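Local coordinates for Udp-n-acetylglucosamine pyrophosphorylase (Trypanosoma brucei, PDB 4BQH), which probably catalyses the formation of UDP-N-acetylglucosamine and diphosphate from UTP and N-acetyl-alpha-D-glucosamine 1-phosphate, at residues A[206-210]-A[244-249]; A[223-227]-A[387-391]; A[314-319]-A[331-335]. All coordinates share one frame; numbering follows the deposited sequence.

Interaction 1 of 3, residues A[206-210]-A[244-249]; sequences HFFAQ and ALAAPR. With SO4 (sulfate ion), chain D.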
ATOM      1  N   HIS A 206       3.704  13.867   4.475  1.00 12.00           N
ATOM      2  CA  HIS A 206       5.142  13.671   4.612  1.00 12.07           C
ATOM      3  C   HIS A 206       5.625  12.927   3.414  1.00 12.61           C
ATOM      4  O   HIS A 206       5.248  11.768   3.209  1.00 12.24           O
ATOM      5  CB  HIS A 206       5.450  12.872   5.890  1.00 12.49           C
ATOM      6  CG  HIS A 206       4.793  13.434   7.140  1.00 13.37           C
ATOM      7  ND1 HIS A 206       5.432  14.259   7.981  1.00 14.71           N
ATOM      8  CD2 HIS A 206       3.510  13.264   7.662  1.00 14.57           C
ATOM      9  CE1 HIS A 206       4.609  14.613   8.998  1.00 14.58           C
ATOM     10  NE2 HIS A 206       3.428  14.006   8.802  1.00 13.96           N
ATOM     11  N   PHE A 207       6.447  13.570   2.599  1.00 11.37           N
ATOM     12  CA  PHE A 207       7.018  12.906   1.426  1.00 11.38           C
ATOM     13  C   PHE A 207       8.376  12.326   1.786  1.00 11.15           C
ATOM     14  O   PHE A 207       9.205  12.995   2.397  1.00 12.72           O
ATOM     15  CB  PHE A 207       7.192  13.902   0.284  1.00 11.31           C
ATOM     16  CG  PHE A 207       5.916  14.534  -0.154  1.00 11.34           C
ATOM     17  CD1 PHE A 207       5.072  13.892  -1.056  1.00 11.62           C
ATOM     18  CD2 PHE A 207       5.553  15.784   0.352  1.00 11.60           C
ATOM     19  CE1 PHE A 207       3.876  14.501  -1.441  1.00 11.58           C
ATOM     20  CE2 PHE A 207       4.378  16.393  -0.027  1.00 11.66           C
ATOM     21  CZ  PHE A 207       3.535  15.744  -0.928  1.00 11.86           C
ATOM     22  N   PHE A 208       8.614  11.078   1.415  1.00 10.87           N
ATOM     23  CA  PHE A 208       9.882  10.442   1.730  1.00 10.74           C
ATOM     24  C   PHE A 208      10.255   9.469   0.634  1.00 10.79           C
ATOM     25  O   PHE A 208       9.464   8.603   0.280  1.00 10.47           O
ATOM     26  CB  PHE A 208       9.872   9.793   3.142  1.00 10.66           C
ATOM     27  CG  PHE A 208       8.992   8.575   3.289  1.00 10.80           C
ATOM     28  CD1 PHE A 208       7.585   8.654   3.157  1.00 10.67           C
ATOM     29  CD2 PHE A 208       9.567   7.343   3.621  1.00 10.72           C
ATOM     30  CE1 PHE A 208       6.795   7.514   3.316  1.00 10.45           C
ATOM     31  CE2 PHE A 208       8.783   6.200   3.802  1.00 10.92           C
ATOM     32  CZ  PHE A 208       7.397   6.292   3.648  1.00 10.30           C
ATOM     33  N   ALA A 209      11.468   9.612   0.109  1.00 10.62           N
ATOM     34  CA  ALA A 209      11.884   8.786  -1.030  1.00 10.53           C
ATOM     35  C   ALA A 209      12.477   7.472  -0.587  1.00 10.46           C
ATOM     36  O   ALA A 209      13.263   7.414   0.382  1.00 10.73           O
ATOM     37  CB  ALA A 209      12.905   9.533  -1.873  1.00 11.02           C
ATOM     38  N   GLN A 210      12.110   6.422  -1.309  1.00 10.86           N
ATOM     39  CA  GLN A 210      12.706   5.107  -1.111  1.00 11.12           C
ATOM     40  C   GLN A 210      14.000   5.052  -1.887  1.00 11.63           C
ATOM     41  O   GLN A 210      14.284   5.933  -2.729  1.00 13.19           O
ATOM     42  CB  GLN A 210      11.760   4.007  -1.624  1.00 10.85           C
ATOM     43  CG  GLN A 210      11.424   4.087  -3.106  1.00 10.86           C
ATOM     44  CD  GLN A 210      10.238   3.215  -3.420  1.00 11.74           C
ATOM     45  OE1 GLN A 210      10.366   1.984  -3.508  1.00 11.63           O
ATOM     46  NE2 GLN A 210       9.059   3.829  -3.484  1.00 11.58           N
ATOM     47  N   ALA A 244      13.418   3.384   3.976  1.00 10.88           N
ATOM     48  CA  ALA A 244      12.919   4.707   3.660  1.00 11.54           C
ATOM     49  C   ALA A 244      12.465   5.465   4.920  1.00 11.65           C
ATOM     50  O   ALA A 244      12.779   6.641   5.053  1.00 12.85           O
ATOM     51  CB  ALA A 244      11.823   4.635   2.601  1.00 10.63           C
ATOM     52  N   LEU A 245      11.765   4.784   5.830  1.00 11.76           N
ATOM     53  CA  LEU A 245      11.335   5.387   7.089  1.00 12.40           C
ATOM     54  C   LEU A 245      12.520   5.657   8.018  1.00 12.94           C
ATOM     55  O   LEU A 245      12.407   6.465   8.919  1.00 12.71           O
ATOM     56  CB  LEU A 245      10.311   4.488   7.794  1.00 12.45           C
ATOM     57  CG  LEU A 245       8.917   4.470   7.173  1.00 12.58           C
ATOM     58  CD1 LEU A 245       8.152   3.281   7.754  1.00 12.76           C
ATOM     59  CD2 LEU A 245       8.138   5.775   7.405  1.00 13.10           C
ATOM     60  N   ALA A 246      13.663   5.008   7.758  1.00 14.26           N
ATOM     61  CA  ALA A 246      14.887   5.129   8.589  1.00 15.48           C
ATOM     62  C   ALA A 246      15.805   6.283   8.232  1.00 17.01           C
ATOM     63  O   ALA A 246      16.664   6.673   9.041  1.00 17.31           O
ATOM     64  CB  ALA A 246      15.682   3.807   8.563  1.00 15.82           C
ATOM     65  N   ALA A 247      15.636   6.834   7.034  1.00 17.37           N
ATOM     66  CA  ALA A 247      16.512   7.881   6.510  1.00 18.16           C
ATOM     67  C   ALA A 247      16.455   9.148   7.373  1.00 18.68           C
ATOM     68  O   ALA A 247      15.365   9.596   7.729  1.00 16.29           O
ATOM     69  CB  ALA A 247      16.126   8.205   5.071  1.00 18.23           C
ATOM     70  N   PRO A 248      17.628   9.720   7.734  1.00 19.90           N
ATOM     71  CA  PRO A 248      17.602  10.986   8.478  1.00 20.42           C
ATOM     72  C   PRO A 248      16.952  12.115   7.687  1.00 20.07           C
ATOM     73  O   PRO A 248      17.148  12.217   6.474  1.00 20.92           O
ATOM     74  CB  PRO A 248      19.096  11.308   8.694  1.00 21.19           C
ATOM     75  CG  PRO A 248      19.782   9.997   8.600  1.00 22.55           C
ATOM     76  CD  PRO A 248      19.001   9.205   7.574  1.00 22.10           C
ATOM     77  N   ARG A 249      16.193  12.955   8.380  1.00 18.78           N
ATOM     78  CA  ARG A 249      15.511  14.095   7.780  1.00 20.40           C
ATOM     79  C   ARG A 249      15.715  15.340   8.630  1.00 21.32           C
ATOM     80  O   ARG A 249      15.921  15.227   9.844  1.00 21.94           O
ATOM     81  CB  ARG A 249      14.009  13.816   7.675  1.00 19.17           C
ATOM     82  CG  ARG A 249      13.652  12.714   6.699  1.00 19.40           C
ATOM     83  CD  ARG A 249      12.247  12.213   6.977  1.00 17.93           C
ATOM     84  NE  ARG A 249      11.165  13.156   6.646  1.00 18.12           N
ATOM     85  CZ  ARG A 249      10.646  13.313   5.429  1.00 18.08           C
ATOM     86  NH1 ARG A 249      11.158  12.679   4.384  1.00 17.76           N
ATOM     87  NH2 ARG A 249       9.640  14.155   5.241  1.00 18.64           N
TER
HETATM   88  S   SO4 D1540       8.765  15.552   8.461  1.00 24.62           S
HETATM   89  O1  SO4 D1540       8.034  15.148   7.243  1.00 22.65           O
HETATM   90  O2  SO4 D1540      10.211  15.221   8.343  1.00 25.52           O
HETATM   91  O3  SO4 D1540       8.196  14.834   9.617  1.00 22.22           O
HETATM   92  O4  SO4 D1540       8.681  17.027   8.613  1.00 23.51           O
HETATM   93  O   HOH W   1       7.745  16.068   3.414  1.00 16.88           O
HETATM   94  O   HOH W   2      13.349   8.362   2.976  1.00 15.75           O

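Interaction 2 of 3, residues A[223-227]-A[387-391]; sequences IIMEN and IPTIK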
ATOM      1  N   ILE A 223      28.292  -4.972  -9.789  1.00 12.66           N
ATOM      2  CA  ILE A 223      27.151  -4.137 -10.145  1.00 12.18           C
ATOM      3  C   ILE A 223      27.245  -3.811 -11.635  1.00 12.65           C
ATOM      4  O   ILE A 223      28.326  -3.429 -12.140  1.00 13.14           O
ATOM      5  CB  ILE A 223      27.092  -2.854  -9.289  1.00 12.07           C
ATOM      6  CG1 ILE A 223      26.703  -3.220  -7.848  1.00 12.63           C
ATOM      7  CG2 ILE A 223      26.060  -1.869  -9.831  1.00 12.89           C
ATOM      8  CD1 ILE A 223      26.792  -2.083  -6.840  1.00 11.63           C
ATOM      9  N   ILE A 224      26.125  -3.967 -12.334  1.00 11.65           N
ATOM     10  CA  ILE A 224      26.081  -3.668 -13.754  1.00 12.28           C
ATOM     11  C   ILE A 224      25.935  -2.159 -13.948  1.00 13.18           C
ATOM     12  O   ILE A 224      25.227  -1.499 -13.196  1.00 12.82           O
ATOM     13  CB  ILE A 224      24.919  -4.411 -14.430  1.00 12.13           C
ATOM     14  CG1 ILE A 224      25.140  -5.933 -14.356  1.00 11.93           C
ATOM     15  CG2 ILE A 224      24.741  -3.944 -15.888  1.00 12.60           C
ATOM     16  CD1 ILE A 224      23.884  -6.759 -14.580  1.00 11.29           C
ATOM     17  N   MET A 225      26.642  -1.617 -14.946  1.00 13.76           N
ATOM     18  CA  MET A 225      26.499  -0.223 -15.339  1.00 15.34           C
ATOM     19  C   MET A 225      25.491  -0.093 -16.476  1.00 15.37           C
ATOM     20  O   MET A 225      25.607  -0.794 -17.494  1.00 15.13           O
ATOM     21  CB  MET A 225      27.861   0.350 -15.796  1.00 17.58           C
ATOM     22  CG  MET A 225      28.993   0.232 -14.778  1.00 21.07           C
ATOM     23  SD  MET A 225      28.615   1.152 -13.276  1.00 26.68           S
ATOM     24  CE  MET A 225      28.800   2.849 -13.860  1.00 22.14           C
ATOM     25  N   GLU A 226      24.495   0.773 -16.300  1.00 15.23           N
ATOM     26  CA  GLU A 226      23.587   1.111 -17.394  1.00 17.06           C
ATOM     27  C   GLU A 226      24.361   1.918 -18.457  1.00 16.38           C
ATOM     28  O   GLU A 226      24.209   1.705 -19.674  1.00 16.18           O
ATOM     29  CB  GLU A 226      22.400   1.910 -16.879  1.00 19.94           C
ATOM     30  CG  GLU A 226      21.332   2.165 -17.937  1.00 24.90           C
ATOM     31  CD  GLU A 226      20.056   2.772 -17.378  1.00 29.40           C
ATOM     32  OE1 GLU A 226      19.954   2.985 -16.149  1.00 31.07           O
ATOM     33  OE2 GLU A 226      19.140   3.032 -18.184  1.00 34.97           O
ATOM     34  N   ASN A 227      25.183   2.833 -17.966  1.00 14.81           N
ATOM     35  CA  ASN A 227      26.111   3.629 -18.808  1.00 14.20           C
ATOM     36  C   ASN A 227      27.219   4.178 -17.917  1.00 13.60           C
ATOM     37  O   ASN A 227      27.258   3.882 -16.726  1.00 12.33           O
ATOM     38  CB  ASN A 227      25.361   4.742 -19.580  1.00 14.07           C
ATOM     39  CG  ASN A 227      24.615   5.705 -18.672  1.00 15.03           C
ATOM     40  OD1 ASN A 227      25.211   6.416 -17.872  1.00 15.20           O
ATOM     41  ND2 ASN A 227      23.300   5.751 -18.820  1.00 15.34           N
ATOM     42  N   ILE A 387      18.705  -7.196 -19.056  1.00 16.15           N
ATOM     43  CA  ILE A 387      18.755  -5.805 -18.640  1.00 15.54           C
ATOM     44  C   ILE A 387      19.311  -4.934 -19.766  1.00 15.18           C
ATOM     45  O   ILE A 387      20.416  -5.159 -20.183  1.00 14.81           O
ATOM     46  CB  ILE A 387      19.663  -5.679 -17.407  1.00 16.06           C
ATOM     47  CG1 ILE A 387      19.025  -6.411 -16.223  1.00 16.69           C
ATOM     48  CG2 ILE A 387      19.919  -4.209 -17.078  1.00 16.86           C
ATOM     49  CD1 ILE A 387      19.957  -6.488 -15.040  1.00 17.16           C
ATOM     50  N   PRO A 388      18.537  -3.944 -20.249  1.00 15.65           N
ATOM     51  CA  PRO A 388      19.055  -3.065 -21.307  1.00 16.44           C
ATOM     52  C   PRO A 388      20.179  -2.190 -20.761  1.00 15.69           C
ATOM     53  O   PRO A 388      20.061  -1.660 -19.651  1.00 16.89           O
ATOM     54  CB  PRO A 388      17.843  -2.178 -21.644  1.00 17.41           C
ATOM     55  CG  PRO A 388      16.654  -2.932 -21.108  1.00 17.99           C
ATOM     56  CD  PRO A 388      17.177  -3.541 -19.837  1.00 16.75           C
ATOM     57  N   THR A 389      21.261  -2.033 -21.525  1.00 13.96           N
ATOM     58  CA  THR A 389      22.338  -1.097 -21.169  1.00 13.16           C
ATOM     59  C   THR A 389      22.773  -0.377 -22.427  1.00 12.61           C
ATOM     60  O   THR A 389      22.440  -0.793 -23.523  1.00 12.35           O
ATOM     61  CB  THR A 389      23.594  -1.752 -20.526  1.00 12.86           C
ATOM     62  OG1 THR A 389      24.455  -2.316 -21.542  1.00 12.66           O
ATOM     63  CG2 THR A 389      23.195  -2.853 -19.500  1.00 13.23           C
ATOM     64  N   ILE A 390      23.522   0.710 -22.265  1.00 12.23           N
ATOM     65  CA  ILE A 390      24.013   1.460 -23.438  1.00 12.50           C
ATOM     66  C   ILE A 390      25.057   0.634 -24.236  1.00 12.59           C
ATOM     67  O   ILE A 390      25.477   1.041 -25.343  1.00 11.87           O
ATOM     68  CB  ILE A 390      24.619   2.804 -22.978  1.00 12.42           C
ATOM     69  CG1 ILE A 390      24.548   3.864 -24.098  1.00 12.82           C
ATOM     70  CG2 ILE A 390      26.034   2.580 -22.436  1.00 11.93           C
ATOM     71  CD1 ILE A 390      24.652   5.305 -23.642  1.00 14.00           C
ATOM     72  N   LYS A 391      25.497  -0.495 -23.673  1.00 12.67           N
ATOM     73  CA  LYS A 391      26.412  -1.417 -24.381  1.00 13.38           C
ATOM     74  C   LYS A 391      25.672  -2.649 -24.892  1.00 14.09           C
ATOM     75  O   LYS A 391      26.293  -3.624 -25.305  1.00 14.07           O
ATOM     76  CB  LYS A 391      27.604  -1.810 -23.491  1.00 14.69           C
ATOM     77  CG  LYS A 391      28.306  -0.596 -22.889  1.00 15.38           C
ATOM     78  CD  LYS A 391      29.794  -0.781 -22.614  1.00 18.33           C
ATOM     79  CE  LYS A 391      30.099  -1.624 -21.415  1.00 19.99           C
ATOM     80  NZ  LYS A 391      31.588  -1.732 -21.242  1.00 20.44           N
TER

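Interaction 3 of 3, residues A[314-319]-A[331-335]; sequences PDERVG and VEYTE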
ATOM      1  N   PRO A 314      -7.898 -22.093  -8.218  1.00 17.12           N
ATOM      2  CA  PRO A 314      -6.630 -22.735  -7.814  1.00 17.04           C
ATOM      3  C   PRO A 314      -5.392 -22.214  -8.538  1.00 17.06           C
ATOM      4  O   PRO A 314      -4.310 -22.162  -7.935  1.00 16.88           O
ATOM      5  CB  PRO A 314      -6.887 -24.236  -8.087  1.00 17.71           C
ATOM      6  CG  PRO A 314      -8.020 -24.251  -9.077  1.00 17.33           C
ATOM      7  CD  PRO A 314      -8.880 -23.075  -8.707  1.00 17.17           C
ATOM      8  N   ASP A 315      -5.543 -21.795  -9.800  1.00 15.76           N
ATOM      9  CA  ASP A 315      -4.427 -21.340 -10.615  1.00 16.62           C
ATOM     10  C   ASP A 315      -4.167 -19.839 -10.609  1.00 15.66           C
ATOM     11  O   ASP A 315      -3.285 -19.357 -11.347  1.00 15.83           O
ATOM     12  CB  ASP A 315      -4.588 -21.823 -12.074  1.00 17.81           C
ATOM     13  CG  ASP A 315      -4.576 -23.336 -12.196  1.00 19.75           C
ATOM     14  OD1 ASP A 315      -4.203 -24.028 -11.220  1.00 20.23           O
ATOM     15  OD2 ASP A 315      -4.913 -23.840 -13.289  1.00 19.44           O
ATOM     16  N   GLU A 316      -4.877 -19.082  -9.765  1.00 15.12           N
ATOM     17  CA  GLU A 316      -4.589 -17.646  -9.685  1.00 15.40           C
ATOM     18  C   GLU A 316      -3.129 -17.387  -9.311  1.00 15.88           C
ATOM     19  O   GLU A 316      -2.629 -17.942  -8.323  1.00 15.52           O
ATOM     20  CB  GLU A 316      -5.506 -16.921  -8.704  1.00 15.29           C
ATOM     21  CG  GLU A 316      -5.355 -15.404  -8.814  1.00 15.57           C
ATOM     22  CD  GLU A 316      -6.072 -14.628  -7.729  1.00 17.01           C
ATOM     23  OE1 GLU A 316      -6.750 -15.252  -6.892  1.00 15.23           O
ATOM     24  OE2 GLU A 316      -5.938 -13.382  -7.723  1.00 18.82           O
ATOM     25  N   ARG A 317      -2.454 -16.553 -10.095  1.00 16.62           N
ATOM     26  CA  ARG A 317      -1.032 -16.273  -9.851  1.00 18.24           C
ATOM     27  C   ARG A 317      -0.863 -15.192  -8.786  1.00 17.71           C
ATOM     28  O   ARG A 317      -0.531 -14.054  -9.100  1.00 18.50           O
ATOM     29  CB  ARG A 317      -0.331 -15.836 -11.140  1.00 22.41           C
ATOM     30  CG  ARG A 317      -0.424 -16.849 -12.278  1.00 27.66           C
ATOM     31  CD  ARG A 317       0.345 -16.321 -13.490  1.00 32.65           C
ATOM     32  NE  ARG A 317       1.676 -16.931 -13.646  1.00 39.28           N
ATOM     33  CZ  ARG A 317       2.745 -16.725 -12.863  1.00 41.85           C
ATOM     34  NH1 ARG A 317       2.701 -15.916 -11.805  1.00 44.24           N
ATOM     35  NH2 ARG A 317       3.881 -17.356 -13.136  1.00 43.62           N
ATOM     36  N   VAL A 318      -1.079 -15.561  -7.524  1.00 15.11           N
ATOM     37  CA  VAL A 318      -0.966 -14.630  -6.410  1.00 13.77           C
ATOM     38  C   VAL A 318      -0.272 -15.375  -5.254  1.00 12.66           C
ATOM     39  O   VAL A 318      -0.312 -16.601  -5.197  1.00 11.89           O
ATOM     40  CB  VAL A 318      -2.363 -14.138  -5.983  1.00 14.51           C
ATOM     41  CG1 VAL A 318      -3.227 -15.301  -5.522  1.00 13.95           C
ATOM     42  CG2 VAL A 318      -2.280 -13.086  -4.882  1.00 15.92           C
ATOM     43  N   GLY A 319       0.390 -14.644  -4.368  1.00 11.78           N
ATOM     44  CA  GLY A 319       1.037 -15.292  -3.237  1.00 10.92           C
ATOM     45  C   GLY A 319      -0.006 -15.597  -2.174  1.00 10.11           C
ATOM     46  O   GLY A 319      -1.027 -14.929  -2.114  1.00 10.03           O
ATOM     47  N   VAL A 331       4.028 -17.483   0.326  1.00 13.41           N
ATOM     48  CA  VAL A 331       4.616 -18.361  -0.693  1.00 14.75           C
ATOM     49  C   VAL A 331       4.026 -17.923  -2.015  1.00 16.45           C
ATOM     50  O   VAL A 331       2.802 -17.963  -2.195  1.00 15.04           O
ATOM     51  CB  VAL A 331       4.300 -19.848  -0.436  1.00 14.97           C
ATOM     52  CG1 VAL A 331       4.683 -20.704  -1.651  1.00 15.17           C
ATOM     53  CG2 VAL A 331       5.039 -20.339   0.814  1.00 15.85           C
ATOM     54  N   GLU A 332       4.903 -17.484  -2.917  1.00 19.34           N
ATOM     55  CA  GLU A 332       4.499 -16.949  -4.219  1.00 22.18           C
ATOM     56  C   GLU A 332       4.067 -18.085  -5.146  1.00 23.13           C
ATOM     57  O   GLU A 332       4.432 -19.243  -4.928  1.00 22.70           O
ATOM     58  CB  GLU A 332       5.649 -16.115  -4.835  1.00 24.83           C
ATOM     59  CG  GLU A 332       6.265 -15.062  -3.896  1.00 26.11           C
ATOM     60  CD  GLU A 332       5.542 -13.711  -3.871  1.00 28.62           C
ATOM     61  OE1 GLU A 332       4.309 -13.654  -3.649  1.00 26.62           O
ATOM     62  OE2 GLU A 332       6.227 -12.677  -4.049  1.00 31.29           O
ATOM     63  N   TYR A 333       3.282 -17.764  -6.175  1.00 24.10           N
ATOM     64  CA  TYR A 333       2.715 -18.798  -7.035  1.00 25.91           C
ATOM     65  C   TYR A 333       3.787 -19.661  -7.726  1.00 26.74           C
ATOM     66  O   TYR A 333       3.570 -20.853  -7.933  1.00 26.29           O
ATOM     67  CB  TYR A 333       1.755 -18.211  -8.083  1.00 27.34           C
ATOM     68  CG  TYR A 333       0.977 -19.277  -8.852  1.00 29.34           C
ATOM     69  CD1 TYR A 333      -0.113 -19.935  -8.267  1.00 29.40           C
ATOM     70  CD2 TYR A 333       1.334 -19.626 -10.168  1.00 31.10           C
ATOM     71  CE1 TYR A 333      -0.825 -20.896  -8.966  1.00 30.68           C
ATOM     72  CE2 TYR A 333       0.629 -20.590 -10.876  1.00 31.56           C
ATOM     73  CZ  TYR A 333      -0.441 -21.225 -10.271  1.00 31.81           C
ATOM     74  OH  TYR A 333      -1.144 -22.174 -10.976  1.00 32.66           O
ATOM     75  N   THR A 334       4.926 -19.056  -8.061  1.00 29.12           N
ATOM     76  CA  THR A 334       6.037 -19.774  -8.731  1.00 30.89           C
ATOM     77  C   THR A 334       6.726 -20.803  -7.823  1.00 31.39           C
ATOM     78  O   THR A 334       7.418 -21.703  -8.306  1.00 32.38           O
ATOM     79  CB  THR A 334       7.108 -18.795  -9.262  1.00 31.47           C
ATOM     80  OG1 THR A 334       7.470 -17.876  -8.225  1.00 32.62           O
ATOM     81  CG2 THR A 334       6.596 -18.026 -10.489  1.00 32.44           C
ATOM     82  N   GLU A 335       6.533 -20.665  -6.511  1.00 30.61           N
ATOM     83  CA  GLU A 335       7.191 -21.519  -5.520  1.00 30.54           C
ATOM     84  C   GLU A 335       6.283 -22.548  -4.848  1.00 29.67           C
ATOM     85  O   GLU A 335       6.743 -23.316  -4.009  1.00 28.70           O
ATOM     86  CB  GLU A 335       7.868 -20.661  -4.437  1.00 30.61           C
ATOM     87  CG  GLU A 335       9.231 -20.101  -4.822  1.00 33.01           C
TER
HETATM   88  O   HOH W   3       0.746 -18.981  -4.108  1.00 17.50           O

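Interaction 1 of 3, residues A[206-210]-A[244-249]
Arg249 reaches from beyond helix 241-246 to strand 205-209, where it meets Phe207 O and a sulfate ion. Starting at CB, its chain skirts sulfate O2, which lies 3.9 Å from Arg249 CD, then bends at chi3 (70°) to bring the guanidinium against the strand. Arg249 NE donates to sulfate O2 at 2.8 Å. Arg249 NH2 bonds sulfate O1 and, weakly, Phe207 O, whereas NH1 makes the stronger bond to Phe207 O at 2.8 Å and also lies 3.4 Å from Phe208 CB. His206 ND1 sends sulfate O1 a nearly straight bond (2.8 Å, 166°) while its NE2 is held by Gln175, and His267 also bonds the ion. The apolar part is the buried Phe208 ring, whose CE2 sits 3.6 Å from Ala244 CB and 3.7 Å from Leu245 CD2; the small methyl of Ala244 suits a helix lying close to a strand. A water bridges Ala209 O and Ala244 O, and Ala246, two residues on, touches the bound inhibitor. Edge-on partners fix the guanidinium's rotation, and the sulfate, probably from the crystallisation liquor, would partly offset its charge.

Interaction 2 of 3, residues A[223-227]-A[387-391]
Ile387, the last residue of strand 381-387, meets Ile224 with the ends of both side chains reaching toward each other, CD1 of Ile387 standing 4.0 Å from CD1 of Ile224. Two long, branched aliphatic chains suit this place, because each can extend a methyl into the apolar patch that Cys232 also lines. Pro388 follows, exposed to solvent, and its carbonyl O lies 4.4 Å from Glu226 CG; this is only a loose contact, and the carboxylate of Glu226 turns instead to a long, weak ion pair with Arg230. Thr389 presents its two branches to different neighbours. Its methyl CG2 faces Ile224 CG2 at 4.1 Å, the two side chains crossing at about a right angle, and also lies 3.8 Å from Met225 O. Its hydroxyl, set between the backbone N and the carbonyl carbon (chi1 81°), takes the N-H of Lys391 at 3.0 Å from OG1 in an ST turn and is hydrogen-bonded to Gly392 O as well. Ile390 supplies the one hydrogen bond between the segments: its backbone N donates to Glu226 O at 2.9 Å, almost perfectly straight (176°). The same residue lays CG2 3.6 Å from Asn227 CB, covering the apolar base of a side chain whose OD1 accepts from Gly229 N in an Asx turn. Lys391 then leads the chain away through the ST turn. On the other side of the contact, Glu226 and Asn227 together face Arg230, a classic beta bulge in the outermost strand of the small antiparallel sheet formed by 213-214, 225-227 and 230-234. The arrangement is thus a bulged edge strand docked by one backbone bond and aliphatic contacts against the turn between strands 381-387 and 394-400.

Interaction 3 of 3, residues A[314-319]-A[331-335]
Val331 O is approached by two groups close to Gly319: a water donates to it at 3.0 Å, and Gly319 CA makes a CA-H...O contact with it at 3.4 Å. The water also donates to Val318 O at 2.8 Å, so it ties the two carbonyls together where no direct hydrogen bond joins the segments. Glycine suits position 319 because Glu332 OE1, swung over by a bend at chi2 of Glu332, occupies the space beside it, 3.7 Å from Gly319 CA. Most of the remaining contact belongs to Tyr333. With its CG anti to the backbone N (chi1 -171°), the ring is carried across the loop 314-319 and lies against its backbone. Arg317 CA stands over one face, 4.2 Å from the ring centroid, as a CH-pi contact, and Glu316 O comes within 3.2 Å of Tyr333 CD1. The side chain of Arg317 crosses the ring at about a right angle; its CG lies 3.9 Å from Tyr333 CD2, and that same ring carbon sits over the centre of the guanidinium, whose plane is inclined 55° to the ring. The guanidinium edge is turned to the methyl of Thr334. At the far end of the ring, Tyr333 OH passes 3.4 Å from Asp315 CA. The phenol is hydrogen-bonded to Lys341 NZ, and Asp315 forms a salt bridge with the same amine, so one lysine holds both polar ends. A large flat residue with a polar tip fits well here, laying its ring against the loop backbone while its hydroxyl meets the charge of Lys341. Arg317 is the centre of an inverse gamma turn, closed by a weak bond from Val318 N to Glu316 O, and the contact closes the base of the beta hairpin of strands 320-324 and 327-331, with Tyr333 packed across it.

How the interactions relate
Following the chain from the N terminus, strand 205-209 opens interaction 1, and residues 223-227 open interaction 2 before 244-249 closes the first loop, so these two contacts cross. Interaction 1 joins an outer strand of the large mixed sheet to the end of helix 241-246. The chain then passes through more of that sheet before interaction 3 opens and closes at the foot of the hairpin 320-324/327-331, entirely within the long excursion that ends when 387-391 completes interaction 2. Interaction 2 ties the small three-stranded sheet to a late turn. The three sites do not touch: their centres are about 28 to 32 Å apart, with interactions 1 and 3 on opposite sides of the chain's centre.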